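PDB 3OG2: beta-galactosidase from Trichoderma reesei, which probably hydrolyses terminal non-reducing beta-D-galactose residues from beta-D-galactosides, as a glycoside hydrolase of family 35 built around a TIM barrel. Local coordinates for residues Y807-S812 with V817-K822; L369-G374 with I471-E476; D351-R356 with D901-F906. All blocks are in the same frame, centred on the assembly; numbering follows the deposited sequence.

Contacts 2 and 3 sit at the two ends of one helix: the loop 351-356 of contact 3 leads into helix 357-370, and the chain leaving that helix, 369-374, makes contact 2. Their centres are about 31 Å apart. The helix follows strand 318-321 of the TIM barrel; the loop before it meets strand 900-908 and the chain after it meets strand 470-476, each in a different beta domain. Contact 1 lies within a third beta region, about 52 Å from contact 3 and 73 Å from contact 2, centre to centre. Along the chain contact 3 encloses contact 2 and then contact 1; spanning about 545 residues, it brings a late beta domain back against the barrel.

Contact 1: Y807-S812 with V817-K822; sequences YALTSS and VSISWK
One face of the Tyr807 ring is covered by Trp821, whose CZ2 stands 3.7 Å above the ring centre, while water 1 lies in plane at the tyrosine's edge. The indole in turn has CG2 of Ile819 over one face, offset toward the rim, and the phenol oxygen at its own edge. With planes 64° apart and centroids of the tyrosine and pyrrole rings 5.0 Å apart, this is an offset edge-to-face stack, the tryptophan supplying the edge. Trp821 NE1 also donates to Tyr807 OH at 3.1 Å, nearly straight (164°). The same hydroxyl bonds to water 1, which accepts from Ile819 N, so side chain and backbone of the later segment are tied together through one oxygen. A phenylalanine in place of Tyr807 would probably leave Trp821 NE1 and water 1 without their hydroxyl partner.

Ile819 CD1 reaches Tyr807 CE1 at 3.8 Å from an oblique direction. A chi1 of -178° swings the isobutyl group of Leu809, CG anti to the backbone N, toward the later segment; CD2 lies 3.9 Å from both Val817 CG1 and Ile819 CG1. The backbones join through Val817 N to Leu809 O, 2.9 Å, and through water 2, which accepts from Leu809 N and donates to Val817 O. The two segments thus share a single direct backbone bond before parting into separate sheets, consistent with a link between the two sheets of a beta sandwich. Strand 803-811 pairs with 726-733 and strand 820-824 with 713-720; Leu728, Phe719 and Phe715 from those neighbours pack around Leu809 and Trp821.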
loop_
_atom_site.group_PDB
_atom_site.type_symbol
_atom_site.label_atom_id
_atom_site.label_comp_id
_atom_site.label_asym_id
_atom_site.label_seq_id
_atom_site.Cartn_x
_atom_site.Cartn_y
_atom_site.Cartn_z
ATOM N N TYR A 807 20.142 21.076 26.896
ATOM C CA TYR A 807 21.011 20.427 27.861
ATOM C C TYR A 807 21.456 21.453 28.895
ATOM O O TYR A 807 21.414 22.642 28.669
ATOM C CB TYR A 807 22.245 19.820 27.178
ATOM C CG TYR A 807 23.192 20.810 26.560
ATOM C CD1 TYR A 807 24.268 21.383 27.281
ATOM C CD2 TYR A 807 23.042 21.195 25.233
ATOM C CE1 TYR A 807 25.138 22.296 26.737
ATOM C CE2 TYR A 807 23.913 22.104 24.647
ATOM C CZ TYR A 807 24.929 22.642 25.402
ATOM O OH TYR A 807 25.790 23.516 24.803
ATOM N N ALA A 808 21.986 20.913 29.980
ATOM C CA ALA A 808 22.586 21.788 30.988
ATOM C C ALA A 808 23.619 20.913 31.705
ATOM O O ALA A 808 23.292 19.789 32.116
ATOM C CB ALA A 808 21.585 22.315 31.993
ATOM N N LEU A 809 24.807 21.404 31.845
ATOM C CA LEU A 809 25.851 20.686 32.593
ATOM C C LEU A 809 26.259 21.617 33.727
ATOM O O LEU A 809 26.660 22.763 33.458
ATOM C CB LEU A 809 27.031 20.412 31.665
ATOM C CG LEU A 809 28.167 19.624 32.353
ATOM C CD1 LEU A 809 27.717 18.271 32.889
ATOM C CD2 LEU A 809 29.309 19.430 31.354
ATOM N N THR A 810 26.169 21.157 34.964
ATOM C CA THR A 810 26.419 22.037 36.093
ATOM C C THR A 810 27.438 21.368 37.027
ATOM O O THR A 810 27.443 20.141 37.187
ATOM C CB THR A 810 25.126 22.388 36.871
ATOM O OG1 THR A 810 24.431 21.151 37.130
ATOM C CG2 THR A 810 24.167 23.290 36.103
ATOM N N SER A 811 28.283 22.226 37.611
ATOM C CA SER A 811 29.200 21.745 38.604
ATOM C C SER A 811 28.460 21.543 39.923
ATOM O O SER A 811 27.283 21.922 40.096
ATOM C CB SER A 811 30.345 22.747 38.837
ATOM O OG SER A 811 29.862 23.750 39.743
ATOM N N SER A 812 29.210 20.947 40.861
ATOM C CA SER A 812 28.548 20.650 42.153
ATOM C C SER A 812 28.306 21.918 42.938
ATOM O O SER A 812 27.697 21.818 44.001
ATOM C CB SER A 812 29.379 19.642 42.952
ATOM O OG SER A 812 30.706 20.089 43.143
ATOM N N VAL A 817 28.716 24.693 33.010
ATOM C CA VAL A 817 29.921 24.199 32.371
ATOM C C VAL A 817 29.622 24.127 30.886
ATOM O O VAL A 817 28.620 23.506 30.514
ATOM C CB VAL A 817 30.389 22.846 32.997
ATOM C CG1 VAL A 817 31.636 22.380 32.256
ATOM C CG2 VAL A 817 30.688 23.017 34.472
ATOM N N SER A 818 30.441 24.807 30.083
ATOM C CA SER A 818 30.219 24.865 28.644
ATOM C C SER A 818 30.590 23.550 27.977
ATOM O O SER A 818 31.530 22.872 28.361
ATOM C CB SER A 818 31.130 25.976 28.070
ATOM O OG SER A 818 30.495 27.199 28.413
ATOM N N ILE A 819 29.866 23.198 26.936
ATOM C CA ILE A 819 30.142 22.024 26.102
ATOM C C ILE A 819 30.262 22.515 24.670
ATOM O O ILE A 819 29.404 23.296 24.218
ATOM C CB ILE A 819 29.034 20.973 26.185
ATOM C CG1 ILE A 819 28.776 20.566 27.665
ATOM C CG2 ILE A 819 29.385 19.804 25.294
ATOM C CD1 ILE A 819 27.630 19.563 27.787
ATOM N N SER A 820 31.313 22.068 23.991
ATOM C CA SER A 820 31.470 22.309 22.543
ATOM C C SER A 820 31.197 21.005 21.825
ATOM O O SER A 820 31.579 19.933 22.317
ATOM C CB SER A 820 32.849 22.872 22.183
ATOM O OG SER A 820 33.834 21.895 22.353
ATOM N N TRP A 821 30.541 21.106 20.645
ATOM C CA TRP A 821 29.936 19.928 20.052
ATOM C C TRP A 821 30.381 19.634 18.638
ATOM O O TRP A 821 30.627 20.548 17.835
ATOM C CB TRP A 821 28.430 20.150 20.001
ATOM C CG TRP A 821 27.753 20.251 21.334
ATOM C CD1 TRP A 821 27.484 21.431 22.014
ATOM C CD2 TRP A 821 27.254 19.174 22.130
ATOM N NE1 TRP A 821 26.840 21.130 23.196
ATOM C CE2 TRP A 821 26.683 19.770 23.302
ATOM C CE3 TRP A 821 27.235 17.768 21.968
ATOM C CZ2 TRP A 821 26.094 19.010 24.306
ATOM C CZ3 TRP A 821 26.632 16.990 22.995
ATOM C CH2 TRP A 821 26.084 17.642 24.137
ATOM N N LYS A 822 30.371 18.358 18.290
ATOM C CA LYS A 822 30.462 17.869 16.919
ATOM C C LYS A 822 29.280 16.897 16.733
ATOM O O LYS A 822 28.688 16.403 17.724
ATOM C CB LYS A 822 31.759 17.102 16.671
ATOM C CG LYS A 822 32.970 17.973 16.990
ATOM C CD LYS A 822 34.233 17.298 16.478
ATOM C CE LYS A 822 35.476 18.108 16.891
ATOM N NZ LYS A 822 36.686 17.537 16.214
HETATM O O HOH W 1 27.466 24.894 26.382
HETATM O O HOH W 2 25.905 23.761 30.225
#

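Contact 2: L369-G374 with I471-E476; sequences LKVSPG and IFTWNE
Val371 meets Trp474 where the chain leaves helix 357-370, the helix that follows strand 318-321 of the TIM barrel; the indole belongs to strand 470-476, an outermost strand of a five-stranded mixed sheet in the next domain. The contact is therefore a barrel-to-beta-domain junction. At its start, Ser372 N bonds back to Leu369 O, 3.1 Å, closing a turn at the helix exit. Lys370 is joined through its backbone to Asn578, in a loop that also packs on Trp474.

Val371 carries nearly all of the contact, and its atoms divide the partners between them. CG1, anti to the carbonyl carbon (chi1 -63°), reaches Thr473 OG1 at 3.8 Å, a van der Waals approach of a methyl to an oxygen. The other methyl, CG2, lies 3.6 Å from Trp474 CD1 and also approaches Ile471 CG2, more loosely, at 4.4 Å. Between the two branches, CB is 3.6 Å from Trp474 NE1; CB and CG2 thus lie over one side of the indole plane, at the rim of the pyrrole ring near NE1 and CD1, while Val371 O meets the edge. That carbonyl completes the grip: Trp474 NE1 donates to Val371 O at 3.0 Å, bent to 139°, with the oxygen 26° out of the indole plane. A second, weak donor to the same oxygen is Asn578 ND2.

Next along the segment, Ser372 turns its OG to Phe368 O and Tyr457 OH, linking the turn to both the helix and strand 450-459. Pro373 then rests on Asn578. Across the interface, Trp474 brings its ring to the valine although its CB does not point there, and its backbone N is buried by the contact with no partner anywhere in the model.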
loop_
_atom_site.group_PDB
_atom_site.type_symbol
_atom_site.label_atom_id
_atom_site.label_comp_id
_atom_site.label_asym_id
_atom_site.label_seq_id
_atom_site.Cartn_x
_atom_site.Cartn_y
_atom_site.Cartn_z
ATOM N N LEU A 369 -18.568 -4.642 -11.449
ATOM C CA LEU A 369 -18.771 -3.261 -11.934
ATOM C C LEU A 369 -18.343 -3.136 -13.394
ATOM O O LEU A 369 -19.000 -2.398 -14.148
ATOM C CB LEU A 369 -18.023 -2.257 -11.068
ATOM C CG LEU A 369 -18.699 -1.972 -9.698
ATOM C CD1 LEU A 369 -17.834 -1.085 -8.862
ATOM C CD2 LEU A 369 -20.081 -1.305 -9.925
ATOM N N LYS A 370 -17.300 -3.861 -13.821
ATOM C CA LYS A 370 -16.815 -3.614 -15.182
ATOM C C LYS A 370 -17.725 -4.187 -16.260
ATOM O O LYS A 370 -17.523 -3.882 -17.433
ATOM C CB LYS A 370 -15.379 -4.063 -15.306
ATOM C CG LYS A 370 -15.200 -5.579 -15.260
ATOM C CD LYS A 370 -13.682 -5.923 -15.315
ATOM C CE LYS A 370 -13.086 -5.486 -16.618
ATOM N NZ LYS A 370 -11.688 -5.999 -16.850
ATOM N N VAL A 371 -18.745 -4.982 -15.890
ATOM C CA VAL A 371 -19.701 -5.458 -16.906
ATOM C C VAL A 371 -21.062 -4.807 -16.699
ATOM O O VAL A 371 -22.047 -5.265 -17.312
ATOM C CB VAL A 371 -19.773 -7.011 -16.927
ATOM C CG1 VAL A 371 -18.422 -7.599 -17.315
ATOM C CG2 VAL A 371 -20.262 -7.592 -15.586
ATOM N N SER A 372 -21.133 -3.717 -15.936
ATOM C CA SER A 372 -22.417 -3.144 -15.527
ATOM C C SER A 372 -22.508 -1.668 -15.820
ATOM O O SER A 372 -22.651 -0.841 -14.923
ATOM C CB SER A 372 -22.627 -3.410 -14.012
ATOM O OG SER A 372 -22.612 -4.804 -13.745
ATOM N N PRO A 373 -22.425 -1.307 -17.104
ATOM C CA PRO A 373 -22.437 0.143 -17.434
ATOM C C PRO A 373 -23.726 0.819 -17.019
ATOM O O PRO A 373 -23.701 2.043 -16.814
ATOM C CB PRO A 373 -22.333 0.161 -18.948
ATOM C CG PRO A 373 -22.658 -1.218 -19.395
ATOM C CD PRO A 373 -22.295 -2.154 -18.289
ATOM N N GLY A 374 -24.828 0.125 -16.816
ATOM C CA GLY A 374 -26.043 0.756 -16.404
ATOM C C GLY A 374 -25.912 1.305 -15.013
ATOM O O GLY A 374 -26.671 2.214 -14.622
ATOM N N ILE A 471 -24.088 -10.733 -9.560
ATOM C CA ILE A 471 -23.436 -11.025 -10.823
ATOM C C ILE A 471 -21.934 -10.957 -10.627
ATOM O O ILE A 471 -21.418 -9.965 -10.095
ATOM C CB ILE A 471 -23.865 -9.985 -11.864
ATOM C CG1 ILE A 471 -25.330 -10.153 -12.230
ATOM C CG2 ILE A 471 -23.023 -10.067 -13.145
ATOM C CD1 ILE A 471 -26.241 -9.061 -11.915
ATOM N N PHE A 472 -21.244 -12.004 -11.006
ATOM C CA PHE A 472 -19.775 -12.015 -11.036
ATOM C C PHE A 472 -19.290 -11.463 -12.378
ATOM O O PHE A 472 -18.493 -10.530 -12.440
ATOM C CB PHE A 472 -19.245 -13.440 -10.753
ATOM C CG PHE A 472 -17.749 -13.467 -10.983
ATOM C CD1 PHE A 472 -16.890 -12.831 -10.070
ATOM C CD2 PHE A 472 -17.204 -14.106 -12.081
ATOM C CE1 PHE A 472 -15.522 -12.855 -10.286
ATOM C CE2 PHE A 472 -15.824 -14.119 -12.291
ATOM C CZ PHE A 472 -14.972 -13.510 -11.383
ATOM N N THR A 473 -19.773 -12.026 -13.482
ATOM C CA THR A 473 -19.408 -11.533 -14.806
ATOM C C THR A 473 -20.419 -12.025 -15.810
ATOM O O THR A 473 -21.243 -12.932 -15.500
ATOM C CB THR A 473 -17.982 -11.978 -15.207
ATOM O OG1 THR A 473 -17.527 -11.151 -16.287
ATOM C CG2 THR A 473 -17.937 -13.434 -15.684
ATOM N N TRP A 474 -20.354 -11.473 -17.008
ATOM C CA TRP A 474 -21.092 -12.091 -18.125
ATOM C C TRP A 474 -20.347 -11.668 -19.383
ATOM O O TRP A 474 -19.659 -10.641 -19.358
ATOM C CB TRP A 474 -22.564 -11.674 -18.179
ATOM C CG TRP A 474 -22.753 -10.213 -18.440
ATOM C CD1 TRP A 474 -22.880 -9.242 -17.482
ATOM C CD2 TRP A 474 -22.825 -9.551 -19.704
ATOM N NE1 TRP A 474 -23.023 -8.011 -18.075
ATOM C CE2 TRP A 474 -22.991 -8.170 -19.432
ATOM C CE3 TRP A 474 -22.743 -10.018 -21.029
ATOM C CZ2 TRP A 474 -23.092 -7.262 -20.470
ATOM C CZ3 TRP A 474 -22.845 -9.097 -22.073
ATOM C CH2 TRP A 474 -23.018 -7.720 -21.761
ATOM N N ASN A 475 -20.474 -12.453 -20.459
ATOM C CA ASN A 475 -19.943 -12.010 -21.728
ATOM C C ASN A 475 -20.688 -12.734 -22.839
ATOM O O ASN A 475 -21.222 -13.824 -22.673
ATOM C CB ASN A 475 -18.410 -12.276 -21.839
ATOM C CG ASN A 475 -17.803 -11.213 -22.741
ATOM O OD1 ASN A 475 -18.491 -10.525 -23.571
ATOM N ND2 ASN A 475 -16.545 -10.931 -22.589
ATOM N N GLU A 476 -20.724 -12.075 -23.986
ATOM C CA GLU A 476 -21.255 -12.605 -25.240
ATOM C C GLU A 476 -20.077 -13.196 -26.011
ATOM O O GLU A 476 -19.235 -12.448 -26.488
ATOM C CB GLU A 476 -21.944 -11.478 -26.007
ATOM C CG GLU A 476 -22.500 -12.064 -27.321
ATOM C CD GLU A 476 -23.427 -11.163 -28.083
ATOM O OE1 GLU A 476 -23.970 -10.210 -27.487
ATOM O OE2 GLU A 476 -23.605 -11.467 -29.274
#

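Contact 3: D351-R356 with D901-F906. With NAG (2-acetamido-2-deoxy-beta-D-glucopyranose), chain B.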
loop_
_atom_site.group_PDB
_atom_site.type_symbol
_atom_site.label_atom_id
_atom_site.label_comp_id
_atom_site.label_asym_id
_atom_site.label_seq_id
_atom_site.Cartn_x
_atom_site.Cartn_y
_atom_site.Cartn_z
ATOM N N ASP A 351 4.367 -9.147 1.030
ATOM C CA ASP A 351 5.166 -10.106 0.230
ATOM C C ASP A 351 4.467 -10.459 -1.091
ATOM O O ASP A 351 4.937 -11.376 -1.787
ATOM C CB ASP A 351 5.509 -11.311 1.089
ATOM C CG ASP A 351 4.317 -12.167 1.439
ATOM O OD1 ASP A 351 3.191 -11.934 0.945
ATOM O OD2 ASP A 351 4.476 -13.133 2.248
ATOM N N ARG A 352 3.408 -9.765 -1.443
ATOM C CA ARG A 352 2.657 -9.787 -2.712
ATOM C C ARG A 352 1.713 -10.996 -2.792
ATOM O O ARG A 352 1.107 -11.218 -3.854
ATOM C CB ARG A 352 3.523 -9.616 -3.985
ATOM C CG ARG A 352 4.550 -8.490 -3.803
ATOM C CD ARG A 352 5.445 -8.310 -5.031
ATOM N NE ARG A 352 5.998 -9.590 -5.437
ATOM C CZ ARG A 352 6.956 -10.270 -4.842
ATOM N NH1 ARG A 352 7.567 -9.770 -3.756
ATOM N NH2 ARG A 352 7.301 -11.452 -5.366
ATOM N N ARG A 353 1.545 -11.735 -1.704
ATOM C CA ARG A 353 0.601 -12.867 -1.747
ATOM C C ARG A 353 -0.847 -12.328 -1.739
ATOM O O ARG A 353 -1.147 -11.313 -1.110
ATOM C CB ARG A 353 0.778 -13.839 -0.582
ATOM C CG ARG A 353 2.038 -14.692 -0.731
ATOM C CD ARG A 353 2.137 -15.638 0.462
ATOM N NE ARG A 353 2.393 -14.972 1.718
ATOM C CZ ARG A 353 1.844 -15.192 2.910
ATOM N NH1 ARG A 353 0.898 -16.111 3.161
ATOM N NH2 ARG A 353 2.241 -14.466 3.951
ATOM N N ILE A 354 -1.698 -13.093 -2.443
ATOM C CA ILE A 354 -3.113 -12.743 -2.602
ATOM C C ILE A 354 -3.995 -13.866 -2.081
ATOM O O ILE A 354 -4.992 -14.287 -2.652
ATOM C CB ILE A 354 -3.417 -12.436 -4.079
ATOM C CG1 ILE A 354 -2.997 -13.580 -5.030
ATOM C CG2 ILE A 354 -2.748 -11.113 -4.435
ATOM C CD1 ILE A 354 -3.552 -13.404 -6.419
ATOM N N ASP A 355 -3.610 -14.365 -0.886
ATOM C CA ASP A 355 -4.392 -15.380 -0.229
ATOM C C ASP A 355 -5.414 -14.807 0.731
ATOM O O ASP A 355 -6.329 -15.548 1.126
ATOM C CB ASP A 355 -3.440 -16.305 0.552
ATOM C CG ASP A 355 -2.792 -15.487 1.659
ATOM O OD1 ASP A 355 -2.076 -14.521 1.440
ATOM O OD2 ASP A 355 -3.009 -15.745 2.897
ATOM N N ARG A 356 -5.362 -13.543 1.133
ATOM C CA ARG A 356 -6.375 -13.054 2.113
ATOM C C ARG A 356 -7.748 -13.093 1.475
ATOM O O ARG A 356 -7.911 -12.764 0.276
ATOM C CB ARG A 356 -6.074 -11.607 2.524
ATOM C CG ARG A 356 -4.817 -11.568 3.429
ATOM C CD ARG A 356 -4.475 -10.104 3.728
ATOM N NE ARG A 356 -3.615 -10.013 4.920
ATOM C CZ ARG A 356 -2.741 -9.059 5.155
ATOM N NH1 ARG A 356 -2.522 -8.069 4.291
ATOM N NH2 ARG A 356 -2.033 -9.088 6.300
ATOM N N ASP A 901 7.426 -18.672 -7.063
ATOM C CA ASP A 901 7.504 -17.458 -6.211
ATOM C C ASP A 901 7.573 -17.970 -4.784
ATOM O O ASP A 901 6.589 -18.564 -4.276
ATOM C CB ASP A 901 6.280 -16.621 -6.497
ATOM C CG ASP A 901 6.127 -15.385 -5.652
ATOM O OD1 ASP A 901 6.973 -15.133 -4.767
ATOM O OD2 ASP A 901 5.137 -14.633 -5.843
ATOM N N ILE A 902 8.668 -17.737 -4.089
ATOM C CA ILE A 902 8.872 -18.247 -2.729
ATOM C C ILE A 902 9.173 -17.044 -1.849
ATOM O O ILE A 902 10.337 -16.640 -1.758
ATOM C CB ILE A 902 10.023 -19.270 -2.649
ATOM C CG1 ILE A 902 9.812 -20.447 -3.614
ATOM C CG2 ILE A 902 10.221 -19.730 -1.220
ATOM C CD1 ILE A 902 11.048 -21.284 -3.901
ATOM N N PRO A 903 8.212 -16.446 -1.185
ATOM C CA PRO A 903 8.475 -15.316 -0.297
ATOM C C PRO A 903 9.372 -15.668 0.892
ATOM O O PRO A 903 9.140 -16.656 1.557
ATOM C CB PRO A 903 7.073 -14.932 0.185
ATOM C CG PRO A 903 6.166 -15.436 -0.894
ATOM C CD PRO A 903 6.776 -16.759 -1.319
ATOM N N LEU A 904 10.381 -14.814 1.117
ATOM C CA LEU A 904 11.335 -15.023 2.222
ATOM C C LEU A 904 11.271 -13.894 3.218
ATOM O O LEU A 904 11.043 -12.723 2.825
ATOM C CB LEU A 904 12.769 -15.109 1.683
ATOM C CG LEU A 904 13.017 -16.397 0.864
ATOM C CD1 LEU A 904 14.465 -16.354 0.346
ATOM C CD2 LEU A 904 12.755 -17.654 1.671
ATOM N N SER A 905 11.508 -14.193 4.503
ATOM C CA SER A 905 11.504 -13.136 5.494
ATOM C C SER A 905 12.465 -13.502 6.596
ATOM O O SER A 905 12.816 -14.685 6.738
ATOM C CB SER A 905 10.118 -12.964 6.142
ATOM O OG SER A 905 9.669 -14.244 6.558
ATOM N N PHE A 906 12.917 -12.523 7.306
ATOM C CA PHE A 906 13.854 -12.682 8.416
ATOM C C PHE A 906 13.089 -12.551 9.718
ATOM O O PHE A 906 12.418 -11.556 9.896
ATOM C CB PHE A 906 14.983 -11.657 8.370
ATOM C CG PHE A 906 15.884 -11.856 7.166
ATOM C CD1 PHE A 906 15.503 -11.360 5.933
ATOM C CD2 PHE A 906 17.083 -12.529 7.308
ATOM C CE1 PHE A 906 16.318 -11.568 4.817
ATOM C CE2 PHE A 906 17.890 -12.745 6.187
ATOM C CZ PHE A 906 17.506 -12.253 4.960
HETATM C C1 NAG B . -7.639 -18.588 1.243
HETATM C C2 NAG B . -9.161 -18.651 1.233
HETATM C C3 NAG B . -9.754 -17.742 2.288
HETATM C C4 NAG B . -9.143 -18.079 3.659
HETATM C C5 NAG B . -7.606 -17.995 3.551
HETATM C C6 NAG B . -6.896 -18.437 4.820
HETATM C C7 NAG B . -9.966 -19.059 -1.057
HETATM C C8 NAG B . -10.165 -18.465 -2.422
HETATM N N2 NAG B . -9.627 -18.207 -0.096
HETATM O O3 NAG B . -11.145 -17.844 2.310
HETATM O O4 NAG B . -9.592 -17.081 4.580
HETATM O O5 NAG B . -7.199 -18.937 2.541
HETATM O O6 NAG B . -7.345 -19.712 5.246
HETATM O O7 NAG B . -9.974 -20.286 -0.880
HETATM O O HOH W 3 3.919 -13.157 -3.889
HETATM O O HOH W 4 5.925 -12.670 -7.469
HETATM O O HOH W 5 9.465 -14.043 -5.026
#
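Asp351 and Pro903 touch through carbon first: Asp351 CB stands 4.0 Å from Pro903 CB. At CG the side chain turns between the backbone N and the carbonyl carbon (chi1 68°), folding the carboxylate back over its own loop. OD2 passes 3.8 Å from Pro903 CB, yet its bonds go to Arg353, whose NE reaches it at 2.8 Å (159°) and whose NH2 reaches it at 3.1 Å. Both donors approach from the syn side and hold the oxygen in the guanidinium plane, a side-on salt bridge. OD1, met on the anti side but well out of the carboxylate plane, accepts from Arg353 N at 3.1 Å.

This last bond defines an Asx turn in the loop between barrel strand 318-321 and helix 357-370, the loop against which strand 900-908 of an all-beta domain packs. Arg353 CG lies 4.2 Å from Pro903 CG.

Charge crosses the interface less directly. Arg352 NH2 and Asp901 OD1 form a long salt bridge of 3.7 Å, their flat groups within 10° of parallel. Water 4 bridges Arg352 NH2 to Asp901 OD2; water 5 reaches the same nitrogen weakly while donating to Asp901 OD1. Arg352 NE is bound instead by Asp60. Water 3 joins Asp901 OD2 to Asp351 O. Farther along the loop, Asp355 O approaches C1 of an N-acetylglucosamine of an attached glycan at 3.3 Å.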